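Local structure of magnesium-protoporphyrin O-methyltransferase (Synechocystis sp., 4QDJ) at residues A[10-15]-A[138-143]; A[67-72]-A[119-124]; A[74-79]-A[132-137]; A[151-154]-A[159-162]. The protein catalyses transfer of a methyl group from S-adenosylmethionine to magnesium protoporphyrin IX, giving its 13-monomethyl ester in chlorophyll biosynthesis. All coordinates share one frame; numbering follows the deposited sequence.

Contact 1: A[10-15]-A[138-143]. With SAM (S-adenosylmethionine), chain B.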
loop_
_atom_site.group_PDB
_atom_site.type_symbol
_atom_site.label_atom_id
_atom_site.label_comp_id
_atom_site.label_asym_id
_atom_site.label_seq_id
_atom_site.Cartn_x
_atom_site.Cartn_y
_atom_site.Cartn_z
ATOM N N THR A 10 -7.065 15.553 1.730
ATOM C CA THR A 10 -7.503 15.999 3.048
ATOM C C THR A 10 -8.689 15.177 3.534
ATOM O O THR A 10 -8.744 14.782 4.698
ATOM C CB THR A 10 -7.875 17.494 3.046
ATOM O OG1 THR A 10 -6.746 18.264 2.612
ATOM C CG2 THR A 10 -8.287 17.947 4.438
ATOM N N ILE A 11 -9.633 14.918 2.634
ATOM C CA ILE A 11 -10.804 14.111 2.961
ATOM C C ILE A 11 -10.384 12.712 3.405
ATOM O O ILE A 11 -10.857 12.201 4.419
ATOM C CB ILE A 11 -11.770 14.004 1.765
ATOM C CG1 ILE A 11 -12.307 15.386 1.386
ATOM C CG2 ILE A 11 -12.920 13.064 2.088
ATOM C CD1 ILE A 11 -13.270 15.370 0.217
ATOM N N VAL A 12 -9.482 12.102 2.645
ATOM C CA VAL A 12 -8.995 10.768 2.972
ATOM C C VAL A 12 -8.199 10.774 4.277
ATOM O O VAL A 12 -8.412 9.924 5.140
ATOM C CB VAL A 12 -8.147 10.179 1.829
ATOM C CG1 VAL A 12 -7.573 8.832 2.233
ATOM C CG2 VAL A 12 -8.990 10.044 0.569
ATOM N N ARG A 13 -7.295 11.741 4.420
ATOM C CA ARG A 13 -6.504 11.878 5.643
ATOM C C ARG A 13 -7.383 12.029 6.882
ATOM O O ARG A 13 -7.181 11.342 7.883
ATOM C CB ARG A 13 -5.555 13.072 5.549
ATOM C CG ARG A 13 -4.685 13.255 6.785
ATOM C CD ARG A 13 -4.151 14.670 6.879
ATOM N NE ARG A 13 -5.237 15.639 6.991
ATOM C CZ ARG A 13 -5.062 16.952 7.081
ATOM N NH1 ARG A 13 -3.838 17.463 7.073
ATOM N NH2 ARG A 13 -6.114 17.755 7.180
ATOM N N ASP A 14 -8.357 12.932 6.809
ATOM C CA ASP A 14 -9.252 13.180 7.935
ATOM C C ASP A 14 -10.073 11.945 8.288
ATOM O O ASP A 14 -10.340 11.682 9.461
ATOM C CB ASP A 14 -10.184 14.357 7.644
ATOM C CG ASP A 14 -9.444 15.677 7.547
ATOM O OD1 ASP A 14 -8.242 15.718 7.887
ATOM O OD2 ASP A 14 -10.071 16.675 7.136
ATOM N N TYR A 15 -10.472 11.192 7.268
ATOM C CA TYR A 15 -11.222 9.958 7.476
ATOM C C TYR A 15 -10.398 8.938 8.258
ATOM O O TYR A 15 -10.869 8.370 9.242
ATOM C CB TYR A 15 -11.666 9.372 6.133
ATOM C CG TYR A 15 -12.247 7.978 6.226
ATOM C CD1 TYR A 15 -13.528 7.768 6.725
ATOM C CD2 TYR A 15 -11.519 6.874 5.802
ATOM C CE1 TYR A 15 -14.062 6.490 6.808
ATOM C CE2 TYR A 15 -12.044 5.598 5.879
ATOM C CZ TYR A 15 -13.315 5.411 6.380
ATOM O OH TYR A 15 -13.832 4.137 6.457
ATOM N N ILE A 138 -7.336 3.291 -4.701
ATOM C CA ILE A 138 -8.792 3.199 -4.693
ATOM C C ILE A 138 -9.452 4.484 -4.171
ATOM O O ILE A 138 -10.627 4.743 -4.435
ATOM C CB ILE A 138 -9.262 1.980 -3.858
ATOM C CG1 ILE A 138 -10.760 1.720 -4.053
ATOM C CG2 ILE A 138 -8.903 2.163 -2.385
ATOM C CD1 ILE A 138 -11.267 0.480 -3.346
ATOM N N HIS A 139 -8.688 5.299 -3.451
ATOM C CA HIS A 139 -9.226 6.520 -2.852
ATOM C C HIS A 139 -9.149 7.738 -3.769
ATOM O O HIS A 139 -9.541 8.837 -3.376
ATOM C CB HIS A 139 -8.508 6.828 -1.537
ATOM C CG HIS A 139 -8.652 5.753 -0.508
ATOM N ND1 HIS A 139 -9.846 5.487 0.127
ATOM C CD2 HIS A 139 -7.753 4.875 -0.003
ATOM C CE1 HIS A 139 -9.677 4.491 0.978
ATOM N NE2 HIS A 139 -8.416 4.102 0.919
ATOM N N TYR A 140 -8.651 7.544 -4.985
ATOM C CA TYR A 140 -8.428 8.664 -5.896
ATOM C C TYR A 140 -8.906 8.373 -7.315
ATOM O O TYR A 140 -8.839 7.235 -7.772
ATOM C CB TYR A 140 -6.944 9.039 -5.905
ATOM C CG TYR A 140 -6.425 9.416 -4.539
ATOM C CD1 TYR A 140 -6.578 10.707 -4.051
ATOM C CD2 TYR A 140 -5.798 8.478 -3.727
ATOM C CE1 TYR A 140 -6.115 11.057 -2.800
ATOM C CE2 TYR A 140 -5.331 8.819 -2.471
ATOM C CZ TYR A 140 -5.492 10.110 -2.013
ATOM O OH TYR A 140 -5.030 10.458 -0.764
ATOM N N PRO A 141 -9.399 9.409 -8.015
ATOM C CA PRO A 141 -9.778 9.255 -9.425
ATOM C C PRO A 141 -8.548 8.990 -10.289
ATOM O O PRO A 141 -7.433 9.276 -9.857
ATOM C CB PRO A 141 -10.401 10.611 -9.770
ATOM C CG PRO A 141 -9.806 11.564 -8.790
ATOM C CD PRO A 141 -9.618 10.780 -7.526
ATOM N N THR A 142 -8.759 8.460 -11.491
ATOM C CA THR A 142 -7.664 8.010 -12.350
ATOM C C THR A 142 -6.615 9.089 -12.641
ATOM O O THR A 142 -5.418 8.802 -12.666
ATOM C CB THR A 142 -8.198 7.430 -13.677
ATOM O OG1 THR A 142 -9.144 6.391 -13.397
ATOM C CG2 THR A 142 -7.061 6.857 -14.510
ATOM N N GLU A 143 -7.067 10.322 -12.851
ATOM C CA GLU A 143 -6.158 11.434 -13.127
ATOM C C GLU A 143 -5.169 11.656 -11.986
ATOM O O GLU A 143 -3.971 11.833 -12.213
ATOM C CB GLU A 143 -6.944 12.719 -13.401
HETATM N N SAM B . -1.478 -0.239 2.142
HETATM C CA SAM B . -2.050 -0.615 3.433
HETATM C C SAM B . -2.477 -2.076 3.430
HETATM O O SAM B . -2.781 -2.642 2.379
HETATM O OXT SAM B . -2.522 -2.721 4.478
HETATM C CB SAM B . -3.212 0.293 3.839
HETATM C CG SAM B . -4.407 0.361 2.889
HETATM S SD SAM B . -5.741 1.403 3.547
HETATM C CE SAM B . -7.163 0.834 2.583
HETATM C "C5'" SAM B . -5.401 2.956 2.692
HETATM C "C4'" SAM B . -4.322 3.762 3.398
HETATM O "O4'" SAM B . -3.766 4.675 2.476
HETATM C "C3'" SAM B . -4.855 4.578 4.569
HETATM O "O3'" SAM B . -4.089 4.288 5.715
HETATM C "C2'" SAM B . -4.630 6.020 4.160
HETATM O "O2'" SAM B . -4.274 6.835 5.254
HETATM C "C1'" SAM B . -3.505 5.884 3.149
HETATM N N9 SAM B . -3.434 6.995 2.192
HETATM C C8 SAM B . -4.463 7.554 1.484
HETATM N N7 SAM B . -3.956 8.549 0.721
HETATM C C5 SAM B . -2.623 8.625 0.935
HETATM C C6 SAM B . -1.636 9.452 0.421
HETATM N N6 SAM B . -1.946 10.397 -0.465
HETATM N N1 SAM B . -0.334 9.289 0.840
HETATM C C2 SAM B . -0.014 8.310 1.759
HETATM N N3 SAM B . -1.001 7.493 2.269
HETATM C C4 SAM B . -2.282 7.651 1.857
#
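Val12, from helix 8-16, is a single aliphatic side chain that meets His139, Tyr140 and the adenine of S-adenosylmethionine (SAM) at once, and no hydrogen bond joins the two segments directly. Its branches divide the work. CG1, placed anti to the backbone N (chi1 176°), comes within 3.4 Å of SAM C8, while CG2 lies 3.9 Å from His139 CB, the two side chains crossing at about a right angle. Val12 CB also stands 4.1 Å from Tyr140 OH. Ile138 CG2 lies over one face of the imidazole, offset toward the rim, and Val12 CG1 approaches the ring obliquely; at the ring edge, His139 NE2 is 3.7 Å from SAM C5'. Tyr140 meets the adenine edge-on, SAM N7 lying near the plane of the phenol, and its OH donates to SAM N7 in a short 2.6 Å bond. A phenylalanine in place of Tyr140 would probably leave N7 without this donor and weaken the hold on the purine's imidazole side. Phe16 of the same helix also meets the His139 ring, with planes nearly perpendicular. Apolar contact at C8 beside a phenol hydrogen bond to N7 is consistent with this corner of the pocket recognising the imidazole edge of the adenine.

Contact 2: A[67-72]-A[119-124]. With SAM (S-adenosylmethionine), chain B.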
loop_
_atom_site.group_PDB
_atom_site.type_symbol
_atom_site.label_atom_id
_atom_site.label_comp_id
_atom_site.label_asym_id
_atom_site.label_seq_id
_atom_site.Cartn_x
_atom_site.Cartn_y
_atom_site.Cartn_z
ATOM N N CYS A 67 10.080 0.638 -0.107
ATOM C CA CYS A 67 9.183 1.712 0.298
ATOM C C CYS A 67 7.753 1.190 0.301
ATOM O O CYS A 67 7.275 0.676 -0.709
ATOM C CB CYS A 67 9.305 2.899 -0.661
ATOM S SG CYS A 67 8.074 4.208 -0.420
ATOM N N ASP A 68 7.083 1.309 1.446
ATOM C CA ASP A 68 5.678 0.932 1.581
ATOM C C ASP A 68 4.860 2.213 1.712
ATOM O O ASP A 68 4.722 2.765 2.804
ATOM C CB ASP A 68 5.492 0.034 2.810
ATOM C CG ASP A 68 4.092 -0.556 2.916
ATOM O OD1 ASP A 68 3.267 -0.355 2.001
ATOM O OD2 ASP A 68 3.825 -1.243 3.928
ATOM N N ALA A 69 4.337 2.689 0.583
ATOM C CA ALA A 69 3.636 3.969 0.522
ATOM C C ALA A 69 2.143 3.809 0.798
ATOM O O ALA A 69 1.449 3.083 0.088
ATOM C CB ALA A 69 3.856 4.617 -0.834
ATOM N N GLY A 70 1.654 4.505 1.821
ATOM C CA GLY A 70 0.293 4.317 2.293
ATOM C C GLY A 70 0.214 3.034 3.099
ATOM O O GLY A 70 -0.660 2.196 2.877
ATOM N N CYS A 71 1.133 2.894 4.050
ATOM C CA CYS A 71 1.360 1.627 4.743
ATOM C C CYS A 71 0.261 1.216 5.723
ATOM O O CYS A 71 0.258 0.084 6.209
ATOM C CB CYS A 71 2.707 1.662 5.471
ATOM S SG CYS A 71 2.789 2.866 6.819
ATOM N N GLY A 72 -0.661 2.125 6.020
ATOM C CA GLY A 72 -1.735 1.825 6.950
ATOM C C GLY A 72 -1.202 1.471 8.326
ATOM O O GLY A 72 -0.353 2.180 8.865
ATOM N N GLN A 119 3.397 11.078 6.139
ATOM C CA GLN A 119 3.658 11.867 4.942
ATOM C C GLN A 119 2.753 11.456 3.785
ATOM O O GLN A 119 2.433 10.278 3.621
ATOM C CB GLN A 119 5.128 11.728 4.528
ATOM C CG GLN A 119 5.549 12.607 3.359
ATOM C CD GLN A 119 5.353 14.086 3.634
ATOM O OE1 GLN A 119 4.248 14.615 3.500
ATOM N NE2 GLN A 119 6.429 14.762 4.018
ATOM N N ASP A 120 2.330 12.445 3.005
ATOM C CA ASP A 120 1.659 12.217 1.730
ATOM C C ASP A 120 2.664 11.561 0.789
ATOM O O ASP A 120 3.791 12.033 0.655
ATOM C CB ASP A 120 1.173 13.563 1.177
ATOM C CG ASP A 120 0.666 13.482 -0.255
ATOM O OD1 ASP A 120 0.266 12.393 -0.713
ATOM O OD2 ASP A 120 0.655 14.540 -0.922
ATOM N N LEU A 121 2.264 10.467 0.146
ATOM C CA LEU A 121 3.187 9.716 -0.704
ATOM C C LEU A 121 3.741 10.557 -1.853
ATOM O O LEU A 121 4.833 10.289 -2.355
ATOM C CB LEU A 121 2.543 8.421 -1.219
ATOM C CG LEU A 121 1.309 8.472 -2.125
ATOM C CD1 LEU A 121 1.685 8.670 -3.592
ATOM C CD2 LEU A 121 0.495 7.199 -1.949
ATOM N N ALA A 122 2.994 11.581 -2.253
ATOM C CA ALA A 122 3.431 12.473 -3.323
ATOM C C ALA A 122 4.598 13.360 -2.890
ATOM O O ALA A 122 5.211 14.036 -3.717
ATOM C CB ALA A 122 2.269 13.324 -3.814
ATOM N N GLN A 123 4.905 13.354 -1.597
ATOM C CA GLN A 123 5.986 14.178 -1.066
ATOM C C GLN A 123 7.222 13.357 -0.701
ATOM O O GLN A 123 8.220 13.901 -0.227
ATOM C CB GLN A 123 5.505 14.980 0.147
ATOM C CG GLN A 123 4.365 15.937 -0.164
ATOM C CD GLN A 123 4.749 16.984 -1.192
ATOM O OE1 GLN A 123 5.847 17.541 -1.149
ATOM N NE2 GLN A 123 3.846 17.254 -2.127
ATOM N N LEU A 124 7.154 12.048 -0.925
ATOM C CA LEU A 124 8.277 11.168 -0.624
ATOM C C LEU A 124 9.469 11.450 -1.530
ATOM O O LEU A 124 9.306 11.807 -2.698
ATOM C CB LEU A 124 7.865 9.703 -0.765
ATOM C CG LEU A 124 6.843 9.164 0.237
ATOM C CD1 LEU A 124 6.446 7.747 -0.135
ATOM C CD2 LEU A 124 7.398 9.213 1.651
HETATM N N SAM B . -1.478 -0.239 2.142
HETATM C CA SAM B . -2.050 -0.615 3.433
HETATM C C SAM B . -2.477 -2.076 3.430
HETATM O O SAM B . -2.781 -2.642 2.379
HETATM O OXT SAM B . -2.522 -2.721 4.478
HETATM C CB SAM B . -3.212 0.293 3.839
HETATM C CG SAM B . -4.407 0.361 2.889
HETATM S SD SAM B . -5.741 1.403 3.547
HETATM C CE SAM B . -7.163 0.834 2.583
HETATM C "C5'" SAM B . -5.401 2.956 2.692
HETATM C "C4'" SAM B . -4.322 3.762 3.398
HETATM O "O4'" SAM B . -3.766 4.675 2.476
HETATM C "C3'" SAM B . -4.855 4.578 4.569
HETATM O "O3'" SAM B . -4.089 4.288 5.715
HETATM C "C2'" SAM B . -4.630 6.020 4.160
HETATM O "O2'" SAM B . -4.274 6.835 5.254
HETATM C "C1'" SAM B . -3.505 5.884 3.149
HETATM N N9 SAM B . -3.434 6.995 2.192
HETATM C C8 SAM B . -4.463 7.554 1.484
HETATM N N7 SAM B . -3.956 8.549 0.721
HETATM C C5 SAM B . -2.623 8.625 0.935
HETATM C C6 SAM B . -1.636 9.452 0.421
HETATM N N6 SAM B . -1.946 10.397 -0.465
HETATM N N1 SAM B . -0.334 9.289 0.840
HETATM C C2 SAM B . -0.014 8.310 1.759
HETATM N N3 SAM B . -1.001 7.493 2.269
HETATM C C4 SAM B . -2.282 7.651 1.857
#
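The backbones of 67-72 and 119-124 approach most closely at Ala69 and Leu121, whose CA atoms are 5.9 Å apart, and no hydrogen bond passes between the two segments. Contact is made by small and branched apolar groups. Ala69 CB sits 4.0 Å from Leu121 CB and also touches Leu124 CD1, the same methyl that lies 3.9 Å from Cys67 SG. Leu121 turns its CG between its own backbone N and carbonyl carbon (chi1 63°), which lays CB, CG and CD2 against the adenine, CG being 3.5 Å from SAM N1. The polar edge of the base is read alongside: Leu121 N donates to SAM N1 at 2.9 Å, nearly straight at 165°, and SAM N6 donates to Asp120 OD1 at 3.0 Å. Gln119 OE1 accepts from Asp120 N on a lone pair in the carbonyl plane, which probably steadies the turn into Asp120. At the other end of the ligand, Gly70 O takes a 2.7 Å bond from the amino N of SAM. An alanine at Leu121 would probably keep the backbone bond but open a gap beside the adenine. Strand 65-69 pairs with strands 86-91 and 130-133, while helix 142-155 brings Leu152 against Ala69 and Leu121, and Leu155 against Leu124.

Contact 3: A[74-79]-A[132-137]. With SAM (S-adenosylmethionine), chain B.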
loop_
_atom_site.group_PDB
_atom_site.type_symbol
_atom_site.label_atom_id
_atom_site.label_comp_id
_atom_site.label_asym_id
_atom_site.label_seq_id
_atom_site.Cartn_x
_atom_site.Cartn_y
_atom_site.Cartn_z
ATOM N N GLY A 74 0.589 -1.092 8.929
ATOM C CA GLY A 74 1.787 -1.893 8.737
ATOM C C GLY A 74 1.561 -3.352 8.383
ATOM O O GLY A 74 2.444 -4.185 8.594
ATOM N N SER A 75 0.390 -3.660 7.832
ATOM C CA SER A 75 0.038 -5.036 7.480
ATOM C C SER A 75 1.044 -5.682 6.535
ATOM O O SER A 75 1.288 -6.885 6.612
ATOM C CB SER A 75 -1.356 -5.091 6.856
ATOM O OG SER A 75 -2.341 -4.636 7.770
ATOM N N LEU A 76 1.618 -4.887 5.638
ATOM C CA LEU A 76 2.654 -5.385 4.741
ATOM C C LEU A 76 4.054 -5.100 5.282
ATOM O O LEU A 76 4.948 -5.940 5.177
ATOM C CB LEU A 76 2.508 -4.777 3.344
ATOM C CG LEU A 76 3.593 -5.186 2.344
ATOM C CD1 LEU A 76 3.487 -6.667 2.005
ATOM C CD2 LEU A 76 3.513 -4.335 1.094
ATOM N N SER A 77 4.237 -3.913 5.857
ATOM C CA SER A 77 5.552 -3.488 6.344
ATOM C C SER A 77 6.159 -4.453 7.352
ATOM O O SER A 77 7.348 -4.777 7.285
ATOM C CB SER A 77 5.468 -2.098 6.975
ATOM O OG SER A 77 5.188 -1.112 6.002
ATOM N N ILE A 78 5.341 -4.899 8.295
ATOM C CA ILE A 78 5.824 -5.771 9.358
ATOM C C ILE A 78 6.300 -7.146 8.854
ATOM O O ILE A 78 7.431 -7.541 9.142
ATOM C CB ILE A 78 4.810 -5.862 10.524
ATOM C CG1 ILE A 78 4.665 -4.486 11.183
ATOM C CG2 ILE A 78 5.243 -6.908 11.543
ATOM C CD1 ILE A 78 3.517 -4.383 12.165
ATOM N N PRO A 79 5.467 -7.869 8.078
ATOM C CA PRO A 79 5.995 -9.148 7.581
ATOM C C PRO A 79 7.200 -9.022 6.643
ATOM O O PRO A 79 8.026 -9.934 6.611
ATOM C CB PRO A 79 4.800 -9.776 6.851
ATOM C CG PRO A 79 3.840 -8.664 6.624
ATOM C CD PRO A 79 4.038 -7.710 7.759
ATOM N N ILE A 132 6.155 -0.086 -3.093
ATOM C CA ILE A 132 4.889 -0.808 -3.045
ATOM C C ILE A 132 3.759 0.101 -2.577
ATOM O O ILE A 132 3.911 0.849 -1.614
ATOM C CB ILE A 132 4.973 -2.033 -2.107
ATOM C CG1 ILE A 132 6.186 -2.899 -2.460
ATOM C CG2 ILE A 132 3.688 -2.852 -2.175
ATOM C CD1 ILE A 132 6.385 -4.072 -1.523
ATOM N N CYS A 133 2.625 0.032 -3.265
ATOM C CA CYS A 133 1.459 0.825 -2.902
ATOM C C CYS A 133 0.206 -0.031 -3.049
ATOM O O CYS A 133 -0.312 -0.201 -4.153
ATOM C CB CYS A 133 1.375 2.065 -3.792
ATOM S SG CYS A 133 0.094 3.242 -3.337
ATOM N N LEU A 134 -0.267 -0.579 -1.930
ATOM C CA LEU A 134 -1.395 -1.508 -1.941
ATOM C C LEU A 134 -2.675 -0.882 -1.410
ATOM O O LEU A 134 -2.687 -0.311 -0.320
ATOM C CB LEU A 134 -1.082 -2.750 -1.103
ATOM C CG LEU A 134 0.124 -3.607 -1.483
ATOM C CD1 LEU A 134 0.167 -4.855 -0.612
ATOM C CD2 LEU A 134 0.087 -3.973 -2.961
ATOM N N ASP A 135 -3.749 -1.014 -2.185
ATOM C CA ASP A 135 -5.086 -0.585 -1.773
ATOM C C ASP A 135 -5.133 0.872 -1.314
ATOM O O ASP A 135 -5.827 1.212 -0.353
ATOM C CB ASP A 135 -5.648 -1.508 -0.685
ATOM C CG ASP A 135 -5.859 -2.937 -1.170
ATOM O OD1 ASP A 135 -5.690 -3.202 -2.381
ATOM O OD2 ASP A 135 -6.208 -3.800 -0.335
ATOM N N VAL A 136 -4.389 1.726 -2.007
ATOM C CA VAL A 136 -4.371 3.152 -1.709
ATOM C C VAL A 136 -5.002 3.932 -2.860
ATOM O O VAL A 136 -5.770 4.871 -2.642
ATOM C CB VAL A 136 -2.930 3.654 -1.475
ATOM C CG1 VAL A 136 -2.904 5.166 -1.316
ATOM C CG2 VAL A 136 -2.319 2.971 -0.260
ATOM N N LEU A 137 -4.692 3.517 -4.086
ATOM C CA LEU A 137 -5.163 4.205 -5.286
ATOM C C LEU A 137 -6.684 4.208 -5.410
ATOM O O LEU A 137 -7.252 5.029 -6.125
ATOM C CB LEU A 137 -4.535 3.584 -6.538
ATOM C CG LEU A 137 -3.012 3.689 -6.637
ATOM C CD1 LEU A 137 -2.502 2.968 -7.878
ATOM C CD2 LEU A 137 -2.571 5.146 -6.636
HETATM N N SAM B . -1.478 -0.239 2.142
HETATM C CA SAM B . -2.050 -0.615 3.433
HETATM C C SAM B . -2.477 -2.076 3.430
HETATM O O SAM B . -2.781 -2.642 2.379
HETATM O OXT SAM B . -2.522 -2.721 4.478
HETATM C CB SAM B . -3.212 0.293 3.839
HETATM C CG SAM B . -4.407 0.361 2.889
HETATM S SD SAM B . -5.741 1.403 3.547
HETATM C CE SAM B . -7.163 0.834 2.583
HETATM C "C5'" SAM B . -5.401 2.956 2.692
HETATM C "C4'" SAM B . -4.322 3.762 3.398
HETATM O "O4'" SAM B . -3.766 4.675 2.476
HETATM C "C3'" SAM B . -4.855 4.578 4.569
HETATM O "O3'" SAM B . -4.089 4.288 5.715
HETATM C "C2'" SAM B . -4.630 6.020 4.160
HETATM O "O2'" SAM B . -4.274 6.835 5.254
HETATM C "C1'" SAM B . -3.505 5.884 3.149
HETATM N N9 SAM B . -3.434 6.995 2.192
HETATM C C8 SAM B . -4.463 7.554 1.484
HETATM N N7 SAM B . -3.956 8.549 0.721
HETATM C C5 SAM B . -2.623 8.625 0.935
HETATM C C6 SAM B . -1.636 9.452 0.421
HETATM N N6 SAM B . -1.946 10.397 -0.465
HETATM N N1 SAM B . -0.334 9.289 0.840
HETATM C C2 SAM B . -0.014 8.310 1.759
HETATM N N3 SAM B . -1.001 7.493 2.269
HETATM C C4 SAM B . -2.282 7.651 1.857
#
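Leu76 CD2 carries the whole contact, lying 3.6 Å from Ile132 CG2 and 3.8 Å from Leu134 CD1. One methyl is thus shared by two branched side chains, each of which Leu76 crosses at about a right angle. Its CG stands anti to the backbone N (chi1 177°), which carries CD2 across to Ile132 and Leu134. A second approach, from Ile132 CD1, reaches the same methyl at 3.9 Å. Beside this apolar meeting both segments also line the SAM site: Leu134 O accepts a 2.7 Å bond from its amino N, and Val136 CG2 packs 3.5 Å from the ribose O4'. Ser75 CB comes to 3.6 Å from the carboxylate atom OXT, and Asp135 O approaches the transferable methyl, SAM CE, at 3.2 Å. Farther out, Val52 and Leu55 of helix 35-58 pack on Leu76 and Ile132 respectively. The Asp135 carboxylate is held by hydroxyls of Ser163, Tyr220 and Ser222, which probably helps to fix the turn just after Leu134, and Ser77 OG is hydrogen-bonded to Asp68. Together these segments form part of the SAM site of a class I methyltransferase, where the glycine-bearing loop after strand 65-69 and the end of strand 130-133 embrace the methionine part and ribose of the cofactor.

Contact 4: A[151-154]-A[159-162]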
loop_
_atom_site.group_PDB
_atom_site.type_symbol
_atom_site.label_atom_id
_atom_site.label_comp_id
_atom_site.label_asym_id
_atom_site.label_seq_id
_atom_site.Cartn_x
_atom_site.Cartn_y
_atom_site.Cartn_z
ATOM N N HIS A 151 4.844 9.613 -9.559
ATOM C CA HIS A 151 5.749 10.005 -8.487
ATOM C C HIS A 151 6.396 8.787 -7.835
ATOM O O HIS A 151 7.599 8.777 -7.582
ATOM C CB HIS A 151 5.048 10.843 -7.422
ATOM C CG HIS A 151 5.975 11.333 -6.356
ATOM N ND1 HIS A 151 6.839 12.389 -6.554
ATOM C CD2 HIS A 151 6.203 10.892 -5.098
ATOM C CE1 HIS A 151 7.543 12.590 -5.455
ATOM N NE2 HIS A 151 7.179 11.692 -4.556
ATOM N N LEU A 152 5.590 7.766 -7.562
ATOM C CA LEU A 152 6.104 6.534 -6.976
ATOM C C LEU A 152 7.142 5.892 -7.889
ATOM O O LEU A 152 8.159 5.373 -7.422
ATOM C CB LEU A 152 4.963 5.555 -6.693
ATOM C CG LEU A 152 3.987 5.974 -5.593
ATOM C CD1 LEU A 152 2.853 4.971 -5.483
ATOM C CD2 LEU A 152 4.708 6.115 -4.258
ATOM N N ALA A 153 6.884 5.943 -9.193
ATOM C CA ALA A 153 7.809 5.394 -10.176
ATOM C C ALA A 153 9.167 6.083 -10.096
ATOM O O ALA A 153 10.205 5.446 -10.267
ATOM C CB ALA A 153 7.230 5.512 -11.580
ATOM N N SER A 154 9.157 7.384 -9.813
ATOM C CA SER A 154 10.395 8.155 -9.731
ATOM C C SER A 154 11.238 7.759 -8.520
ATOM O O SER A 154 12.424 8.084 -8.448
ATOM C CB SER A 154 10.103 9.659 -9.701
ATOM O OG SER A 154 9.616 10.070 -8.435
ATOM N N ARG A 159 11.658 -1.633 -9.215
ATOM C CA ARG A 159 10.354 -2.282 -9.165
ATOM C C ARG A 159 9.270 -1.471 -8.459
ATOM O O ARG A 159 9.507 -0.867 -7.413
ATOM C CB ARG A 159 10.491 -3.666 -8.519
ATOM C CG ARG A 159 9.173 -4.385 -8.294
ATOM C CD ARG A 159 9.392 -5.826 -7.873
ATOM N NE ARG A 159 10.250 -5.936 -6.698
ATOM C CZ ARG A 159 10.590 -7.087 -6.126
ATOM N NH1 ARG A 159 10.141 -8.233 -6.622
ATOM N NH2 ARG A 159 11.381 -7.093 -5.062
ATOM N N LEU A 160 8.079 -1.469 -9.053
ATOM C CA LEU A 160 6.906 -0.843 -8.461
ATOM C C LEU A 160 5.768 -1.860 -8.424
ATOM O O LEU A 160 5.410 -2.436 -9.448
ATOM C CB LEU A 160 6.495 0.385 -9.275
ATOM C CG LEU A 160 5.243 1.155 -8.841
ATOM C CD1 LEU A 160 5.348 1.601 -7.388
ATOM C CD2 LEU A 160 5.018 2.351 -9.758
ATOM N N ILE A 161 5.216 -2.094 -7.237
ATOM C CA ILE A 161 4.089 -3.006 -7.091
ATOM C C ILE A 161 2.858 -2.221 -6.655
ATOM O O ILE A 161 2.917 -1.461 -5.692
ATOM C CB ILE A 161 4.395 -4.117 -6.070
ATOM C CG1 ILE A 161 5.518 -5.014 -6.593
ATOM C CG2 ILE A 161 3.149 -4.941 -5.776
ATOM C CD1 ILE A 161 6.089 -5.948 -5.550
ATOM N N LEU A 162 1.756 -2.398 -7.378
ATOM C CA LEU A 162 0.520 -1.672 -7.101
ATOM C C LEU A 162 -0.657 -2.627 -7.006
ATOM O O LEU A 162 -0.667 -3.675 -7.646
ATOM C CB LEU A 162 0.216 -0.676 -8.224
ATOM C CG LEU A 162 1.257 0.356 -8.646
ATOM C CD1 LEU A 162 0.760 1.110 -9.870
ATOM C CD2 LEU A 162 1.558 1.313 -7.505
#
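Leu160 meets Leu152 and Ala153 where helix 142-155 lies on strand 159-164, and this is the tighter part of the contact. Leu160 CG is anti to the backbone N (chi1 178°), which extends its two methyls toward the helix. They separate there: CD1 lies 4.0 Å from Leu152 CB, and CD2 rests 4.1 Å from Ala153 N and 4.3 Å from Ala153 CB. The small alanine thus lets a leucine methyl settle against the helix backbone itself. Packing is looser toward Leu162, whose CD2 reaches Leu152 CD1 only at 4.4 Å. The solvent side is different again. Ser154 is exposed and turns back on its own helix, its OG giving a 2.5 Å bond to His151 O, in the carbonyl plane and on a lone pair. Close by, Ser154 OG also stands above one face of the His151 ring, 4.0 Å from its plane and offset toward the rim, while His151 NE2 bonds to Leu124 O. Val131 and Cys133 of strand 130-133 pack beside Leu152, and Phe207 adjoins both Ala153 and Leu160. Helix 142-155 connects the parallel neighbours 130-133 and 159-164, so the packing described here is the helix-on-sheet interface of a beta-alpha-beta crossover in the Rossmann-like methyltransferase fold.

How the contacts relate
Contacts 2, 3 and 4 are buried in the sheet and its helical layers, whereas contact 1 is partly buried and lies farthest from the centre of the chain. All four lack hydrogen bonds between their segments and pack mainly through apolar groups. In contacts 1 to 3 polar chemistry is directed to SAM: contact 1 at the N7/C8 side of the adenine, contact 2 at both the N1/N6 edge and the amino group, contact 3 along the methionine part and ribose. Contact 4 has no ligand. Contacts 2 and 3 lie on neighbouring strands, joined by Cys67 O–Ile132 N, and contact 4 continues the sheet through Cys133 N–Ile161 O. Contact 1 is made just before helix 142-155 begins, contact 4 near its end.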